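Local structure of fiber protein (Raptor siadenovirus a, 5FJL) at residues A89-S94 / D98-P103; H126-L131 / K154-Q159. The protein forms, through this trimeric head domain at the end of the adenovirus fibre, the part of the capsid that probably attaches the virion to its host-cell receptor. All blocks are in the same frame, centred on the assembly; numbering follows the deposited sequence.

Contact 1: A89-S94 / D98-P103; sequences ADFKSS and DELLIP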
ATOM      1  N   ALA A  89      19.049  13.926 -11.266  1.00 18.48           N
ATOM      2  CA  ALA A  89      20.186  13.272 -11.885  1.00 18.91           C
ATOM      3  C   ALA A  89      20.262  11.786 -11.619  1.00 18.48           C
ATOM      4  O   ALA A  89      21.011  11.097 -12.325  1.00 21.54           O
ATOM      5  CB  ALA A  89      21.476  13.927 -11.433  1.00 20.89           C
ATOM      6  N   ASP A  90      19.529  11.278 -10.619  1.00 16.78           N
ATOM      7  CA  ASP A  90      19.538   9.865 -10.312  1.00 17.39           C
ATOM      8  C   ASP A  90      18.628   9.042 -11.229  1.00 16.05           C
ATOM      9  O   ASP A  90      18.695   7.822 -11.231  1.00 16.75           O
ATOM     10  CB  ASP A  90      19.112   9.627  -8.867  1.00 16.80           C
ATOM     11  CG  ASP A  90      20.087  10.170  -7.865  1.00 18.39           C
ATOM     12  OD1 ASP A  90      21.305  10.123  -8.168  1.00 19.17           O
ATOM     13  OD2 ASP A  90      19.675  10.606  -6.763  1.00 18.79           O
ATOM     14  N   PHE A  91      17.745   9.713 -11.986  1.00 16.08           N
ATOM     15  CA  PHE A  91      16.780   9.017 -12.812  1.00 16.92           C
ATOM     16  C   PHE A  91      17.342   8.783 -14.207  1.00 18.78           C
ATOM     17  O   PHE A  91      18.231   9.527 -14.665  1.00 19.36           O
ATOM     18  CB  PHE A  91      15.488   9.822 -12.882  1.00 16.58           C
ATOM     19  CG  PHE A  91      14.736   9.875 -11.570  1.00 16.18           C
ATOM     20  CD1 PHE A  91      15.036  10.862 -10.640  1.00 16.78           C
ATOM     21  CD2 PHE A  91      13.799   8.916 -11.271  1.00 17.02           C
ATOM     22  CE1 PHE A  91      14.372  10.908  -9.433  1.00 17.58           C
ATOM     23  CE2 PHE A  91      13.121   8.945 -10.054  1.00 16.26           C
ATOM     24  CZ  PHE A  91      13.424   9.938  -9.133  1.00 16.81           C
ATOM     25  N   LYS A  92      16.823   7.779 -14.896  1.00 17.71           N
ATOM     26  CA  LYS A  92      17.214   7.564 -16.305  1.00 20.03           C
ATOM     27  C   LYS A  92      16.848   8.795 -17.115  1.00 20.75           C
ATOM     28  O   LYS A  92      17.660   9.297 -17.937  1.00 22.55           O
ATOM     29  CB  LYS A  92      16.567   6.309 -16.860  1.00 22.51           C
ATOM     30  CG  LYS A  92      16.977   6.032 -18.303  1.00 27.47           C
ATOM     31  CD  LYS A  92      16.498   4.654 -18.715  1.00 32.19           C
ATOM     32  CE  LYS A  92      16.756   4.394 -20.198  1.00 37.76           C
ATOM     33  NZ  LYS A  92      18.156   3.920 -20.365  1.00 40.56           N
ATOM     34  N   SER A  93      15.652   9.299 -16.909  1.00 20.08           N
ATOM     35  CA  SER A  93      15.178  10.524 -17.441  1.00 22.80           C
ATOM     36  C   SER A  93      14.604  11.352 -16.287  1.00 23.18           C
ATOM     37  O   SER A  93      13.835  10.831 -15.499  1.00 23.50           O
ATOM     38  CB  SER A  93      14.071  10.189 -18.481  1.00 25.49           C
ATOM     39  OG  SER A  93      13.246  11.310 -18.708  1.00 29.18           O
ATOM     40  N   SER A  94      14.948  12.628 -16.220  1.00 24.65           N
ATOM     41  CA  SER A  94      14.457  13.480 -15.141  1.00 24.47           C
ATOM     42  C   SER A  94      13.048  14.043 -15.332  1.00 23.36           C
ATOM     43  O   SER A  94      12.505  14.685 -14.440  1.00 23.33           O
ATOM     44  CB  SER A  94      15.415  14.635 -14.888  1.00 26.91           C
ATOM     45  OG  SER A  94      15.578  15.435 -16.020  1.00 29.03           O
ATOM     46  N   ASP A  98       4.941   9.244 -15.551  1.00 18.47           N
ATOM     47  CA  ASP A  98       4.195   8.338 -14.647  1.00 18.77           C
ATOM     48  C   ASP A  98       4.894   6.984 -14.384  1.00 18.38           C
ATOM     49  O   ASP A  98       4.405   6.140 -13.608  1.00 17.48           O
ATOM     50  CB  ASP A  98       2.747   8.176 -15.114  1.00 19.69           C
ATOM     51  CG  ASP A  98       2.619   7.462 -16.421  1.00 21.35           C
ATOM     52  OD1 ASP A  98       3.517   6.760 -16.876  1.00 23.07           O
ATOM     53  OD2 ASP A  98       1.521   7.621 -17.023  1.00 24.29           O
ATOM     54  N   GLU A  99       6.071   6.790 -14.980  1.00 17.22           N
ATOM     55  CA  GLU A  99       6.941   5.659 -14.733  1.00 19.06           C
ATOM     56  C   GLU A  99       8.335   6.244 -14.651  1.00 18.10           C
ATOM     57  O   GLU A  99       8.769   6.926 -15.598  1.00 19.09           O
ATOM     58  CB  GLU A  99       6.972   4.648 -15.896  1.00 24.21           C
ATOM     59  CG  GLU A  99       5.733   3.914 -16.299  1.00 31.01           C
ATOM     60  CD  GLU A  99       5.881   3.218 -17.679  1.00 33.07           C
ATOM     61  OE1 GLU A  99       6.882   3.423 -18.419  1.00 39.06           O
ATOM     62  OE2 GLU A  99       4.975   2.447 -18.013  1.00 44.71           O
ATOM     63  N   LEU A 100       9.054   5.955 -13.576  1.00 16.10           N
ATOM     64  CA  LEU A 100      10.400   6.486 -13.387  1.00 15.98           C
ATOM     65  C   LEU A 100      11.347   5.351 -13.072  1.00 15.72           C
ATOM     66  O   LEU A 100      11.009   4.408 -12.351  1.00 16.20           O
ATOM     67  CB  LEU A 100      10.375   7.471 -12.214  1.00 15.88           C
ATOM     68  CG  LEU A 100       9.452   8.667 -12.339  1.00 17.62           C
ATOM     69  CD1 LEU A 100       9.399   9.394 -11.014  1.00 19.06           C
ATOM     70  CD2 LEU A 100       9.986   9.588 -13.415  1.00 19.06           C
ATOM     71  N   LEU A 101      12.581   5.454 -13.579  1.00 16.20           N
ATOM     72  CA  LEU A 101      13.607   4.430 -13.430  0.50 16.20           C
ATOM     73  C   LEU A 101      14.844   5.009 -12.771  1.00 16.71           C
ATOM     74  O   LEU A 101      15.364   6.009 -13.238  1.00 17.43           O
ATOM     75  CB  LEU A 101      14.017   3.870 -14.802  0.50 17.78           C
ATOM     76  CG  LEU A 101      12.923   3.199 -15.624  0.50 19.82           C
ATOM     77  CD1 LEU A 101      13.529   2.527 -16.849  0.50 19.46           C
ATOM     78  CD2 LEU A 101      12.154   2.163 -14.854  0.50 20.31           C
ATOM     79  N   ILE A 102      15.311   4.376 -11.708  1.00 15.60           N
ATOM     80  CA  ILE A 102      16.527   4.798 -11.011  1.00 15.55           C
ATOM     81  C   ILE A 102      17.525   3.654 -11.140  1.00 16.10           C
ATOM     82  O   ILE A 102      17.414   2.652 -10.450  1.00 15.69           O
ATOM     83  CB  ILE A 102      16.212   5.091  -9.517  1.00 15.89           C
ATOM     84  CG1 ILE A 102      15.143   6.189  -9.386  1.00 16.68           C
ATOM     85  CG2 ILE A 102      17.494   5.475  -8.785  1.00 16.30           C
ATOM     86  CD1 ILE A 102      14.523   6.306  -7.994  1.00 17.27           C
ATOM     87  N   PRO A 103      18.545   3.813 -12.013  1.00 15.89           N
ATOM     88  CA  PRO A 103      19.526   2.743 -12.144  1.00 16.27           C
ATOM     89  C   PRO A 103      20.502   2.758 -10.971  1.00 16.72           C
ATOM     90  O   PRO A 103      20.911   3.855 -10.539  1.00 18.51           O
ATOM     91  CB  PRO A 103      20.253   3.111 -13.466  1.00 16.46           C
ATOM     92  CG  PRO A 103      20.081   4.545 -13.565  1.00 18.46           C
ATOM     93  CD  PRO A 103      18.710   4.865 -13.009  1.00 16.52           C
TER
HETATM   94  O   HOH W   1      20.721   6.462  -9.904  1.00 17.98           O

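Contact 2: H126-L131 / K154-Q159; sequences HVYREL and KHETIQ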
ATOM      1  N   HIS A 126       6.795  23.601  -8.716  1.00 18.73           N
ATOM      2  CA  HIS A 126       5.758  22.933  -7.926  1.00 19.71           C
ATOM      3  C   HIS A 126       6.305  21.951  -6.901  1.00 18.12           C
ATOM      4  O   HIS A 126       7.459  21.534  -6.970  1.00 17.51           O
ATOM      5  CB  HIS A 126       4.752  22.168  -8.850  1.00 21.45           C
ATOM      6  CG  HIS A 126       3.986  23.068  -9.751  1.00 25.25           C
ATOM      7  ND1 HIS A 126       4.247  23.180 -11.097  1.00 27.12           N
ATOM      8  CD2 HIS A 126       3.014  23.960  -9.472  1.00 29.12           C
ATOM      9  CE1 HIS A 126       3.432  24.081 -11.619  1.00 29.08           C
ATOM     10  NE2 HIS A 126       2.664  24.551 -10.658  1.00 31.59           N
ATOM     11  N   VAL A 127       5.438  21.571  -5.975  1.00 18.24           N
ATOM     12  CA  VAL A 127       5.674  20.524  -5.012  1.00 19.19           C
ATOM     13  C   VAL A 127       4.498  19.578  -5.138  1.00 20.30           C
ATOM     14  O   VAL A 127       3.328  19.996  -4.975  1.00 22.66           O
ATOM     15  CB  VAL A 127       5.753  21.041  -3.582  1.00 20.15           C
ATOM     16  CG1 VAL A 127       5.944  19.895  -2.584  1.00 21.65           C
ATOM     17  CG2 VAL A 127       6.916  22.002  -3.440  1.00 22.21           C
ATOM     18  N   TYR A 128       4.781  18.308  -5.412  1.00 17.48           N
ATOM     19  CA  TYR A 128       3.744  17.286  -5.576  1.00 18.10           C
ATOM     20  C   TYR A 128       3.937  16.264  -4.465  1.00 19.22           C
ATOM     21  O   TYR A 128       4.951  15.579  -4.402  1.00 20.70           O
ATOM     22  CB  TYR A 128       3.865  16.604  -6.927  1.00 18.67           C
ATOM     23  CG  TYR A 128       3.654  17.523  -8.087  1.00 18.94           C
ATOM     24  CD1 TYR A 128       2.397  18.058  -8.336  1.00 20.97           C
ATOM     25  CD2 TYR A 128       4.693  17.876  -8.932  1.00 19.21           C
ATOM     26  CE1 TYR A 128       2.201  18.950  -9.373  1.00 22.37           C
ATOM     27  CE2 TYR A 128       4.496  18.733  -9.998  1.00 20.94           C
ATOM     28  CZ  TYR A 128       3.232  19.253 -10.207  1.00 21.54           C
ATOM     29  OH  TYR A 128       2.991  20.111 -11.262  1.00 23.40           O
ATOM     30  N   ARG A 129       2.928  16.098  -3.643  1.00 17.46           N
ATOM     31  CA  ARG A 129       2.917  15.146  -2.563  1.00 17.34           C
ATOM     32  C   ARG A 129       1.939  14.072  -2.927  1.00 17.37           C
ATOM     33  O   ARG A 129       0.765  14.379  -3.155  1.00 18.39           O
ATOM     34  CB  ARG A 129       2.509  15.855  -1.279  1.00 18.85           C
ATOM     35  CG  ARG A 129       2.451  15.042  -0.038  1.00 18.39           C
ATOM     36  CD  ARG A 129       1.893  15.922   1.107  1.00 19.06           C
ATOM     37  NE  ARG A 129       1.818  15.192   2.331  1.00 20.52           N
ATOM     38  CZ  ARG A 129       2.751  15.148   3.254  1.00 20.48           C
ATOM     39  NH1 ARG A 129       3.914  15.795   3.085  1.00 21.28           N
ATOM     40  NH2 ARG A 129       2.551  14.501   4.381  1.00 21.79           N
ATOM     41  N   GLU A 130       2.385  12.833  -2.988  1.00 16.70           N
ATOM     42  CA  GLU A 130       1.539  11.766  -3.549  1.00 17.81           C
ATOM     43  C   GLU A 130       1.926  10.399  -3.098  1.00 16.39           C
ATOM     44  O   GLU A 130       3.064  10.120  -2.782  1.00 18.12           O
ATOM     45  CB  GLU A 130       1.520  11.779  -5.048  1.00 22.13           C
ATOM     46  CG  GLU A 130       2.851  11.820  -5.689  1.00 24.12           C
ATOM     47  CD  GLU A 130       2.798  12.089  -7.224  1.00 24.35           C
ATOM     48  OE1 GLU A 130       2.554  13.194  -7.731  1.00 29.57           O
ATOM     49  OE2 GLU A 130       3.090  11.132  -7.903  1.00 27.96           O
ATOM     50  N   LEU A 131       0.934   9.489  -3.092  1.00 16.20           N
ATOM     51  CA  LEU A 131       1.214   8.072  -2.925  0.50 15.80           C
ATOM     52  C   LEU A 131       1.612   7.516  -4.283  1.00 15.87           C
ATOM     53  O   LEU A 131       1.023   7.834  -5.308  1.00 17.56           O
ATOM     54  CB  LEU A 131       0.038   7.257  -2.291  0.50 16.07           C
ATOM     55  CG  LEU A 131      -0.079   7.314  -0.743  0.50 16.37           C
ATOM     56  CD1 LEU A 131      -0.511   8.702  -0.277  0.50 17.41           C
ATOM     57  CD2 LEU A 131      -1.036   6.260  -0.207  0.50 16.80           C
ATOM     58  N   LYS A 154       3.692  14.761 -15.626  1.00 23.95           N
ATOM     59  CA  LYS A 154       3.794  16.216 -15.703  1.00 24.80           C
ATOM     60  C   LYS A 154       4.922  16.532 -16.662  1.00 24.33           C
ATOM     61  O   LYS A 154       5.953  15.841 -16.672  1.00 25.82           O
ATOM     62  CB  LYS A 154       4.137  16.839 -14.341  1.00 26.28           C
ATOM     63  CG  LYS A 154       3.231  16.456 -13.186  1.00 30.14           C
ATOM     64  CD  LYS A 154       1.875  17.115 -13.279  1.00 34.30           C
ATOM     65  CE  LYS A 154       1.072  16.698 -12.064  1.00 36.51           C
ATOM     66  NZ  LYS A 154      -0.281  17.294 -12.084  1.00 39.20           N
ATOM     67  N   HIS A 155       4.767  17.607 -17.435  1.00 27.37           N
ATOM     68  CA  HIS A 155       5.817  18.064 -18.348  1.00 28.92           C
ATOM     69  C   HIS A 155       6.743  19.007 -17.608  1.00 27.81           C
ATOM     70  O   HIS A 155       6.784  20.224 -17.856  1.00 26.53           O
ATOM     71  CB  HIS A 155       5.210  18.768 -19.575  1.00 33.39           C
ATOM     72  CG  HIS A 155       4.443  17.856 -20.472  1.00 42.71           C
ATOM     73  ND1 HIS A 155       5.000  16.729 -21.043  1.00 47.61           N
ATOM     74  CD2 HIS A 155       3.166  17.918 -20.923  1.00 49.85           C
ATOM     75  CE1 HIS A 155       4.093  16.127 -21.795  1.00 52.72           C
ATOM     76  NE2 HIS A 155       2.973  16.830 -21.741  1.00 52.03           N
ATOM     77  N   GLU A 156       7.426  18.433 -16.619  1.00 23.95           N
ATOM     78  CA  GLU A 156       8.321  19.171 -15.713  1.00 21.67           C
ATOM     79  C   GLU A 156       9.486  18.280 -15.373  1.00 21.44           C
ATOM     80  O   GLU A 156       9.403  17.069 -15.475  1.00 21.91           O
ATOM     81  CB  GLU A 156       7.631  19.559 -14.420  1.00 21.52           C
ATOM     82  CG  GLU A 156       6.473  20.516 -14.583  1.00 22.86           C
ATOM     83  CD  GLU A 156       5.733  20.723 -13.306  1.00 24.41           C
ATOM     84  OE1 GLU A 156       6.257  21.440 -12.416  1.00 23.73           O
ATOM     85  OE2 GLU A 156       4.604  20.219 -13.163  1.00 26.56           O
ATOM     86  N   THR A 157      10.595  18.895 -14.994  1.00 20.92           N
ATOM     87  CA  THR A 157      11.824  18.206 -14.600  1.00 20.66           C
ATOM     88  C   THR A 157      11.853  17.993 -13.083  1.00 19.77           C
ATOM     89  O   THR A 157      11.566  18.906 -12.307  1.00 19.52           O
ATOM     90  CB  THR A 157      13.042  19.048 -15.015  1.00 21.40           C
ATOM     91  OG1 THR A 157      13.010  19.160 -16.454  1.00 24.49           O
ATOM     92  CG2 THR A 157      14.347  18.457 -14.605  1.00 23.65           C
ATOM     93  N   ILE A 158      12.192  16.767 -12.698  1.00 18.35           N
ATOM     94  CA  ILE A 158      12.396  16.469 -11.279  1.00 17.26           C
ATOM     95  C   ILE A 158      13.685  17.142 -10.810  1.00 17.27           C
ATOM     96  O   ILE A 158      14.745  16.905 -11.376  1.00 17.90           O
ATOM     97  CB  ILE A 158      12.496  14.962 -11.047  1.00 17.29           C
ATOM     98  CG1 ILE A 158      11.204  14.237 -11.461  1.00 18.63           C
ATOM     99  CG2 ILE A 158      12.859  14.652  -9.603  1.00 16.84           C
ATOM    100  CD1 ILE A 158      11.390  12.732 -11.538  1.00 20.35           C
ATOM    101  N   GLN A 159      13.565  17.963  -9.765  1.00 16.35           N
ATOM    102  CA  GLN A 159      14.717  18.423  -9.018  1.00 16.00           C
ATOM    103  C   GLN A 159      15.049  17.430  -7.911  1.00 15.36           C
ATOM    104  O   GLN A 159      16.185  16.975  -7.805  1.00 15.71           O
ATOM    105  CB  GLN A 159      14.481  19.836  -8.483  1.00 16.27           C
ATOM    106  CG  GLN A 159      14.118  20.853  -9.557  1.00 18.33           C
ATOM    107  CD  GLN A 159      15.208  21.110 -10.575  1.00 20.19           C
ATOM    108  OE1 GLN A 159      16.384  21.033 -10.283  1.00 22.15           O
ATOM    109  NE2 GLN A 159      14.801  21.376 -11.816  1.00 22.87           N
TER

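Contact 1: A89-S94 / D98-P103
In the beta-sandwich of this fibre head, the loop that follows strand 78-87 turns back on strand 99-103, where Phe91 and Lys92 meet Leu100, Leu101 and Ile102. One direct backbone hydrogen bond joins the two segments: Lys92 N donates to Leu101 O at 2.8 Å, with an N-H...O angle of 161°. The same carbonyl oxygen also receives a CA-H...O contact from Phe91 CA at 3.4 Å. At the Asp90-Pro103 end, a water donates to both Asp90 O and Pro103 O. With CG anti to its own carbonyl carbon (chi1 -69°), Phe91 lies alongside Ile102, both pointing the same way, and brings CE2 within 3.5 Å of Ile102 CG1; Leu100 CB meets the same ring atom, CE2, at 3.8 Å. Beyond the backbone bond, Lys92 and Leu101 also run side by side, CB to CB at 4.1 Å. The Asp90 carboxylate is engaged elsewhere, by Thr46, Ser48 and the Lys87 amide. Phe91 and Ile102 both rest on Met161 of strand 160-171, strand 99-103 pairs antiparallel with strand 144-149, and Lys92 and Leu101 pack on Gly77 of the second subunit.

Contact 2: H126-L131 / K154-Q159
Glu156 reaches out to His126 and Tyr128 and spends one carboxylate oxygen on each, an example of a single acidic side chain tying a loop to a strand. Glu156 CG stands beside its own backbone N and the chain runs extended from there, which carries the carboxylate across a backbone separation of 9.0 Å between Glu156 CA and His126 CA. His126 ND1 donates to Glu156 OE1 at 3.0 Å in a nearly straight bond, 172° at the hydrogen. The oxygen lies in the imidazole plane, whereas the nitrogen sits above the carboxylate plane, the two planes being turned 77° apart. Thr123 OG1 also bonds OE1. Tyr128 OH gives a very short bond to Glu156 OE2, 2.5 Å, with OE2 at the edge of the phenol ring. These contacts join the start of strand 127-138 to the loop between strands 144-149 and 160-171, at the surface of the sandwich. The Lys154 side chain, from the same loop as Glu156, runs against the direction of Tyr128: a bend at chi2 (-73°) lays its methylenes along the ring, where CE makes an off-centre CH-pi contact, 4.1 Å from the ring centroid. Its ammonium NZ continues past the ring to a salt bridge with Glu152.

Contacts 1 and 2 follow one another along the chain yet share a border, their centres about 13 Å apart. The border is partly polar: Ser94 O and Ile158 N lie 2.7 Å apart, probably hydrogen-bonded. Ile158 takes no part in contact 2 itself but faces contact 1, its CD1 lying 3.9 Å from Leu100 CD2 and its CG2 4.0 Å from Phe91 CE1. Contact 1 is partly buried, with Phe91, Leu100 and Ile102 among its buried residues, whereas contact 2 lies at the surface. Leu96, between the segments of contact 1, packs on Tyr128 and Ile158. Across the trimer, Asp98 O accepts a bond from Arg129 of the second subunit, linking segments 98-103 and 126-131 of different chains.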